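Local coordinates for protein nigritoxine (Vibrio nigripulchritudo, PDB 5M41) that is a bacterial toxin for crustaceans and insects that is built on a new fold, at residues 281-286 with 350-355; 312-317 with 327-332. All blocks are in the same frame, centred on the assembly; numbering follows the deposited sequence.

Contact 1: residues 281-286 with 350-355; sequences ENIGAW and KNLGQV
I283 and A285 meet L352 in a small, purely apolar contact that joins the C-terminal end of helix 277-283 to the turn between strands 340-348 and 354-357. Three side chains make every approach within 4.5 Å, and the two segments together bury 150 Å². The branch that does most of the touching is CD1 of L352: it lies 3.4 Å from CG2 of I283, tighter than usual van der Waals contact, and 3.9 Å from CB of A285. The other methyl of the leucine also reaches the alanine, with CD2 4.0 Å from the same CB, so both methyls of L352 rest against A285 while CD1 also presses on the isoleucine. L352 is aimed across the gap with CG anti to its backbone N (chi1 -179°), and the backbones come nearest where the CA atoms of A285 and L352 are 5.7 Å apart. On the other side, I283 meets the leucine with its CG2 methyl, which stands anti to the backbone N; chi1 of -59° puts the longer CG1 branch beside that N instead. The helix stops immediately after I283: G284 has positive phi (53°), and the chain turns there and places A285 beside L352. Y428 of strand 427-429 touches both I283 and L352. With methyl groups alone meeting between the segments, the contact itself has no directional bond and its fit depends on shape; a polar link close by is the backbone hydrogen bond of A285 with S349, just ahead of the turn.

Contact 2: residues 312-317 with 327-332; sequences GLTADA and DVISLS
T314 of helix 302-319 packs on I329 and L331 of strand 328-336, a helix laid over one face of an antiparallel sheet. The short segments run roughly antiparallel (148° between their N-to-C directions), with their axes 10.6 Å apart, and the pair buries 133 Å². The closer part centres on T314, whose two branches go to different strand residues: CG2 meets CD1 of I329 at 4.0 Å, while OG1 faces L331. I329 and L331, two apart on the strand, both point at the helix. Looser is the flank at L313, where its CD2 stays 4.4 Å from CD1 of L331; L313 is partly exposed, and it also rests on A343 and L345 of the neighbouring strand 340-348. D316, farther round the helix and with no contact to the strand segment, is exposed to solvent. The buried flank is closed by helix 373-382, with I377 touching T314 and both L376 and F380 touching L331. The threonine hydroxyl is not left without a polar partner in this apolar setting, because it is hydrogen-bonded to the carbonyl O of A310, one turn back in its own helix. With OG1 anti to the carbonyl carbon (chi1 -47°), the hydroxyl of T314 lies 3.8 Å from CD2 of L331.

In the fold
Both contacts are buried, and contact 2 is nested within the chain loop that contact 1 closes. Contact 2 lies on the six-stranded antiparallel sheet; contact 1 lies at its margin, where W286 begins strand 286-288 of that sheet and 350-355 leads from strand 340-348 into 354-357 of another. Their centres lie about 18 Å apart. They are joined by W286, whose CZ3 is 3.5 Å from N of S330, and by V355, which packs on V328. Contact 1 joins a helix end to a turn through methyl groups alone, including one tight pair, whereas contact 2 lays a helix along a sheet face at longer spacing and brings in a hydroxyl satisfied within its own helix.

Contact 1: residues 281-286 with 350-355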
ATOM      1  N   GLU A 281       8.481  -9.956   6.283  1.00 88.79           N
ATOM      2  CA  GLU A 281       8.601  -9.946   7.738  1.00 88.70           C
ATOM      3  C   GLU A 281      10.010 -10.403   8.172  1.00 92.86           C
ATOM      4  O   GLU A 281      10.478 -10.027   9.249  1.00 98.39           O
ATOM      5  CB  GLU A 281       7.455 -10.741   8.416  1.00 94.33           C
ATOM      6  CG  GLU A 281       6.027 -10.289   8.044  1.00 90.34           C
ATOM      7  CD  GLU A 281       5.195  -9.707   9.203  1.00 90.97           C
ATOM      8  OE1 GLU A 281       5.772  -9.028  10.087  1.00 90.41           O
ATOM      9  OE2 GLU A 281       3.944  -9.909   9.222  1.00 79.18           O
ATOM     10  N   ASN A 282      10.696 -11.171   7.323  1.00 91.07           N
ATOM     11  CA  ASN A 282      12.128 -11.447   7.519  1.00 92.60           C
ATOM     12  C   ASN A 282      13.030 -10.245   7.238  1.00 89.16           C
ATOM     13  O   ASN A 282      14.041 -10.046   7.927  1.00 91.35           O
ATOM     14  CB  ASN A 282      12.603 -12.633   6.665  1.00 99.87           C
ATOM     15  CG  ASN A 282      12.770 -13.916   7.471  1.00104.58           C
ATOM     16  OD1 ASN A 282      12.091 -14.132   8.478  1.00104.41           O
ATOM     17  ND2 ASN A 282      13.678 -14.774   7.023  1.00106.32           N
ATOM     18  N   ILE A 283      12.681  -9.467   6.209  1.00 81.53           N
ATOM     19  CA  ILE A 283      13.410  -8.246   5.889  1.00 72.38           C
ATOM     20  C   ILE A 283      13.235  -7.247   7.040  1.00 67.59           C
ATOM     21  O   ILE A 283      14.202  -6.591   7.444  1.00 68.34           O
ATOM     22  CB  ILE A 283      12.981  -7.629   4.519  1.00 71.02           C
ATOM     23  CG1 ILE A 283      13.206  -8.604   3.344  1.00 72.84           C
ATOM     24  CG2 ILE A 283      13.698  -6.312   4.260  1.00 64.65           C
ATOM     25  CD1 ILE A 283      14.622  -9.139   3.193  1.00 79.45           C
ATOM     26  N   GLY A 284      12.014  -7.152   7.575  1.00 63.55           N
ATOM     27  CA  GLY A 284      11.707  -6.221   8.671  1.00 61.20           C
ATOM     28  C   GLY A 284      12.121  -4.794   8.338  1.00 56.89           C
ATOM     29  O   GLY A 284      12.916  -4.161   9.059  1.00 56.15           O
ATOM     30  N   ALA A 285      11.591  -4.285   7.232  1.00 52.35           N
ATOM     31  CA  ALA A 285      12.028  -2.972   6.723  1.00 48.12           C
ATOM     32  C   ALA A 285      11.549  -1.787   7.580  1.00 47.17           C
ATOM     33  O   ALA A 285      12.265  -0.774   7.709  1.00 46.84           O
ATOM     34  CB  ALA A 285      11.613  -2.802   5.255  1.00 43.76           C
ATOM     35  N   TRP A 286      10.371  -1.939   8.192  1.00 46.08           N
ATOM     36  CA  TRP A 286       9.650  -0.822   8.812  1.00 45.71           C
ATOM     37  C   TRP A 286       9.372  -0.987  10.287  1.00 49.41           C
ATOM     38  O   TRP A 286       9.034  -2.076  10.739  1.00 48.84           O
ATOM     39  CB  TRP A 286       8.351  -0.585   8.046  1.00 42.10           C
ATOM     40  CG  TRP A 286       8.627  -0.248   6.592  1.00 41.50           C
ATOM     41  CD1 TRP A 286       8.394  -1.034   5.472  1.00 41.25           C
ATOM     42  CD2 TRP A 286       9.279   0.972   6.070  1.00 39.75           C
ATOM     43  NE1 TRP A 286       8.783  -0.389   4.327  1.00 38.88           N
ATOM     44  CE2 TRP A 286       9.329   0.817   4.617  1.00 39.33           C
ATOM     45  CE3 TRP A 286       9.760   2.146   6.643  1.00 38.86           C
ATOM     46  CZ2 TRP A 286       9.870   1.797   3.794  1.00 38.80           C
ATOM     47  CZ3 TRP A 286      10.298   3.131   5.809  1.00 38.97           C
ATOM     48  CH2 TRP A 286      10.351   2.962   4.415  1.00 37.27           C
ATOM     49  N   LYS A 350      17.002   0.956  10.689  1.00 73.33           N
ATOM     50  CA  LYS A 350      18.439   1.133  10.446  1.00 79.96           C
ATOM     51  C   LYS A 350      19.167  -0.194  10.177  1.00 80.40           C
ATOM     52  O   LYS A 350      20.192  -0.215   9.491  1.00 84.04           O
ATOM     53  CB  LYS A 350      19.080   1.940  11.587  1.00 87.75           C
ATOM     54  CG  LYS A 350      18.981   3.450  11.353  1.00 93.24           C
ATOM     55  CD  LYS A 350      18.213   4.188  12.447  1.00 97.68           C
ATOM     56  CE  LYS A 350      17.665   5.513  11.915  1.00 98.45           C
ATOM     57  NZ  LYS A 350      16.693   6.179  12.834  1.00 97.65           N
ATOM     58  N   ASN A 351      18.603  -1.291  10.684  1.00 76.02           N
ATOM     59  CA  ASN A 351      19.019  -2.645  10.329  1.00 76.03           C
ATOM     60  C   ASN A 351      18.857  -3.059   8.847  1.00 73.20           C
ATOM     61  O   ASN A 351      19.490  -4.017   8.388  1.00 74.81           O
ATOM     62  CB  ASN A 351      18.256  -3.634  11.194  1.00 81.93           C
ATOM     63  CG  ASN A 351      19.104  -4.807  11.615  1.00 89.73           C
ATOM     64  OD1 ASN A 351      20.293  -4.651  11.898  1.00 93.16           O
ATOM     65  ND2 ASN A 351      18.497  -5.991  11.673  1.00 91.31           N
ATOM     66  N   LEU A 352      18.017  -2.339   8.100  1.00 66.29           N
ATOM     67  CA  LEU A 352      17.696  -2.698   6.711  1.00 61.58           C
ATOM     68  C   LEU A 352      18.888  -2.604   5.754  1.00 60.40           C
ATOM     69  O   LEU A 352      19.055  -3.456   4.892  1.00 61.05           O
ATOM     70  CB  LEU A 352      16.554  -1.815   6.186  1.00 56.35           C
ATOM     71  CG  LEU A 352      16.058  -2.036   4.758  1.00 52.38           C
ATOM     72  CD1 LEU A 352      15.412  -3.400   4.644  1.00 52.01           C
ATOM     73  CD2 LEU A 352      15.067  -0.958   4.330  1.00 50.63           C
ATOM     74  N   GLY A 353      19.694  -1.555   5.907  1.00 61.09           N
ATOM     75  CA  GLY A 353      20.759  -1.211   4.953  1.00 60.47           C
ATOM     76  C   GLY A 353      20.640   0.259   4.568  1.00 58.58           C
ATOM     77  O   GLY A 353      19.982   1.028   5.268  1.00 61.18           O
ATOM     78  N   GLN A 354      21.289   0.666   3.476  1.00 54.39           N
ATOM     79  CA  GLN A 354      21.121   2.012   2.943  1.00 49.13           C
ATOM     80  C   GLN A 354      19.813   2.146   2.188  1.00 44.63           C
ATOM     81  O   GLN A 354      19.517   1.326   1.321  1.00 43.77           O
ATOM     82  CB  GLN A 354      22.187   2.295   1.913  1.00 51.96           C
ATOM     83  CG  GLN A 354      23.403   3.036   2.376  1.00 51.55           C
ATOM     84  CD  GLN A 354      24.417   3.081   1.269  1.00 49.30           C
ATOM     85  OE1 GLN A 354      25.590   2.829   1.504  1.00 52.13           O
ATOM     86  NE2 GLN A 354      23.961   3.349   0.031  1.00 47.03           N
ATOM     87  N   VAL A 355      19.047   3.188   2.482  1.00 42.45           N
ATOM     88  CA  VAL A 355      17.945   3.550   1.608  1.00 40.43           C
ATOM     89  C   VAL A 355      18.554   4.248   0.388  1.00 42.66           C
ATOM     90  O   VAL A 355      19.306   5.233   0.540  1.00 41.80           O
ATOM     91  CB  VAL A 355      16.918   4.463   2.301  1.00 40.28           C
ATOM     92  CG1 VAL A 355      15.873   4.975   1.290  1.00 36.34           C
ATOM     93  CG2 VAL A 355      16.206   3.695   3.422  1.00 41.30           C
TER

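Contact 2: residues 312-317 with 327-332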
ATOM      1  N   GLY A 312      -1.504  15.972   7.781  1.00 50.86           N
ATOM      2  CA  GLY A 312      -1.602  16.314   9.208  1.00 54.32           C
ATOM      3  C   GLY A 312      -0.816  15.353  10.083  1.00 53.55           C
ATOM      4  O   GLY A 312      -0.065  15.773  10.972  1.00 54.75           O
ATOM      5  N   LEU A 313      -0.964  14.059   9.814  1.00 51.46           N
ATOM      6  CA  LEU A 313      -0.239  13.046  10.577  1.00 51.32           C
ATOM      7  C   LEU A 313       1.272  13.206  10.423  1.00 51.06           C
ATOM      8  O   LEU A 313       2.021  13.079  11.396  1.00 52.64           O
ATOM      9  CB  LEU A 313      -0.661  11.643  10.132  1.00 50.06           C
ATOM     10  CG  LEU A 313      -0.119  10.428  10.895  1.00 51.14           C
ATOM     11  CD1 LEU A 313      -0.790  10.295  12.262  1.00 48.85           C
ATOM     12  CD2 LEU A 313      -0.365   9.181  10.056  1.00 48.79           C
ATOM     13  N   THR A 314       1.727  13.472   9.204  1.00 48.35           N
ATOM     14  CA  THR A 314       3.165  13.646   8.971  1.00 49.23           C
ATOM     15  C   THR A 314       3.695  14.900   9.679  1.00 52.82           C
ATOM     16  O   THR A 314       4.794  14.881  10.266  1.00 53.86           O
ATOM     17  CB  THR A 314       3.501  13.685   7.463  1.00 47.56           C
ATOM     18  OG1 THR A 314       2.835  12.607   6.791  1.00 48.23           O
ATOM     19  CG2 THR A 314       4.988  13.544   7.246  1.00 48.77           C
ATOM     20  N   ALA A 315       2.919  15.987   9.616  1.00 55.18           N
ATOM     21  CA  ALA A 315       3.305  17.259  10.241  1.00 58.45           C
ATOM     22  C   ALA A 315       3.439  17.074  11.748  1.00 60.38           C
ATOM     23  O   ALA A 315       4.430  17.499  12.331  1.00 64.69           O
ATOM     24  CB  ALA A 315       2.311  18.364   9.897  1.00 57.60           C
ATOM     25  N   ASP A 316       2.478  16.391  12.367  1.00 61.66           N
ATOM     26  CA  ASP A 316       2.521  16.200  13.830  1.00 65.28           C
ATOM     27  C   ASP A 316       3.738  15.394  14.268  1.00 64.34           C
ATOM     28  O   ASP A 316       4.332  15.696  15.301  1.00 64.98           O
ATOM     29  CB  ASP A 316       1.247  15.553  14.370  1.00 64.92           C
ATOM     30  CG  ASP A 316       0.007  16.386  14.114  1.00 68.60           C
ATOM     31  OD1 ASP A 316       0.122  17.577  13.745  1.00 72.19           O
ATOM     32  OD2 ASP A 316      -1.099  15.832  14.273  1.00 70.62           O
ATOM     33  N   ALA A 317       4.121  14.393  13.476  1.00 60.66           N
ATOM     34  CA  ALA A 317       5.257  13.544  13.834  1.00 61.32           C
ATOM     35  C   ALA A 317       6.575  14.320  13.820  1.00 62.34           C
ATOM     36  O   ALA A 317       7.448  14.089  14.667  1.00 64.40           O
ATOM     37  CB  ALA A 317       5.329  12.326  12.929  1.00 57.21           C
ATOM     38  N   ASP A 327      14.945  11.720   8.241  1.00 47.43           N
ATOM     39  CA  ASP A 327      14.590  10.311   8.419  1.00 46.73           C
ATOM     40  C   ASP A 327      13.704   9.836   7.287  1.00 44.05           C
ATOM     41  O   ASP A 327      12.734  10.530   6.923  1.00 42.73           O
ATOM     42  CB  ASP A 327      13.773  10.117   9.710  1.00 49.62           C
ATOM     43  CG  ASP A 327      14.615  10.170  10.970  1.00 54.59           C
ATOM     44  OD1 ASP A 327      15.821   9.903  10.882  1.00 54.80           O
ATOM     45  OD2 ASP A 327      14.043  10.453  12.053  1.00 56.27           O
ATOM     46  N   VAL A 328      13.993   8.639   6.774  1.00 41.78           N
ATOM     47  CA  VAL A 328      13.149   8.027   5.762  1.00 39.06           C
ATOM     48  C   VAL A 328      11.955   7.368   6.438  1.00 39.68           C
ATOM     49  O   VAL A 328      12.098   6.614   7.401  1.00 42.03           O
ATOM     50  CB  VAL A 328      13.937   7.015   4.896  1.00 39.97           C
ATOM     51  CG1 VAL A 328      12.993   6.236   3.985  1.00 37.75           C
ATOM     52  CG2 VAL A 328      14.981   7.746   4.036  1.00 38.72           C
ATOM     53  N   ILE A 329      10.763   7.681   5.956  1.00 38.62           N
ATOM     54  CA  ILE A 329       9.551   7.169   6.533  1.00 38.75           C
ATOM     55  C   ILE A 329       8.677   6.561   5.435  1.00 38.82           C
ATOM     56  O   ILE A 329       8.826   6.890   4.255  1.00 36.41           O
ATOM     57  CB  ILE A 329       8.776   8.245   7.342  1.00 41.57           C
ATOM     58  CG1 ILE A 329       8.358   9.422   6.476  1.00 43.70           C
ATOM     59  CG2 ILE A 329       9.605   8.761   8.529  1.00 43.44           C
ATOM     60  CD1 ILE A 329       7.267  10.271   7.121  1.00 45.44           C
ATOM     61  N   SER A 330       7.806   5.648   5.830  1.00 38.06           N
ATOM     62  CA  SER A 330       6.797   5.124   4.951  1.00 37.39           C
ATOM     63  C   SER A 330       5.482   5.652   5.503  1.00 39.23           C
ATOM     64  O   SER A 330       5.115   5.335   6.646  1.00 40.03           O
ATOM     65  CB  SER A 330       6.807   3.601   4.984  1.00 36.86           C
ATOM     66  OG  SER A 330       5.662   3.073   4.326  1.00 39.40           O
ATOM     67  N   LEU A 331       4.800   6.489   4.728  1.00 37.15           N
ATOM     68  CA  LEU A 331       3.440   6.841   5.075  1.00 37.05           C
ATOM     69  C   LEU A 331       2.531   5.829   4.386  1.00 37.28           C
ATOM     70  O   LEU A 331       2.371   5.853   3.152  1.00 35.59           O
ATOM     71  CB  LEU A 331       3.116   8.288   4.687  1.00 36.62           C
ATOM     72  CG  LEU A 331       1.655   8.751   4.583  1.00 38.74           C
ATOM     73  CD1 LEU A 331       0.909   8.637   5.901  1.00 38.91           C
ATOM     74  CD2 LEU A 331       1.619  10.185   4.090  1.00 39.44           C
ATOM     75  N   SER A 332       1.957   4.932   5.179  1.00 34.55           N
ATOM     76  CA  SER A 332       1.080   3.888   4.661  1.00 35.42           C
ATOM     77  C   SER A 332      -0.345   4.378   4.635  1.00 35.51           C
ATOM     78  O   SER A 332      -0.832   4.892   5.625  1.00 37.01           O
ATOM     79  CB  SER A 332       1.128   2.628   5.542  1.00 37.49           C
ATOM     80  OG  SER A 332       2.368   1.952   5.417  1.00 38.86           O
TER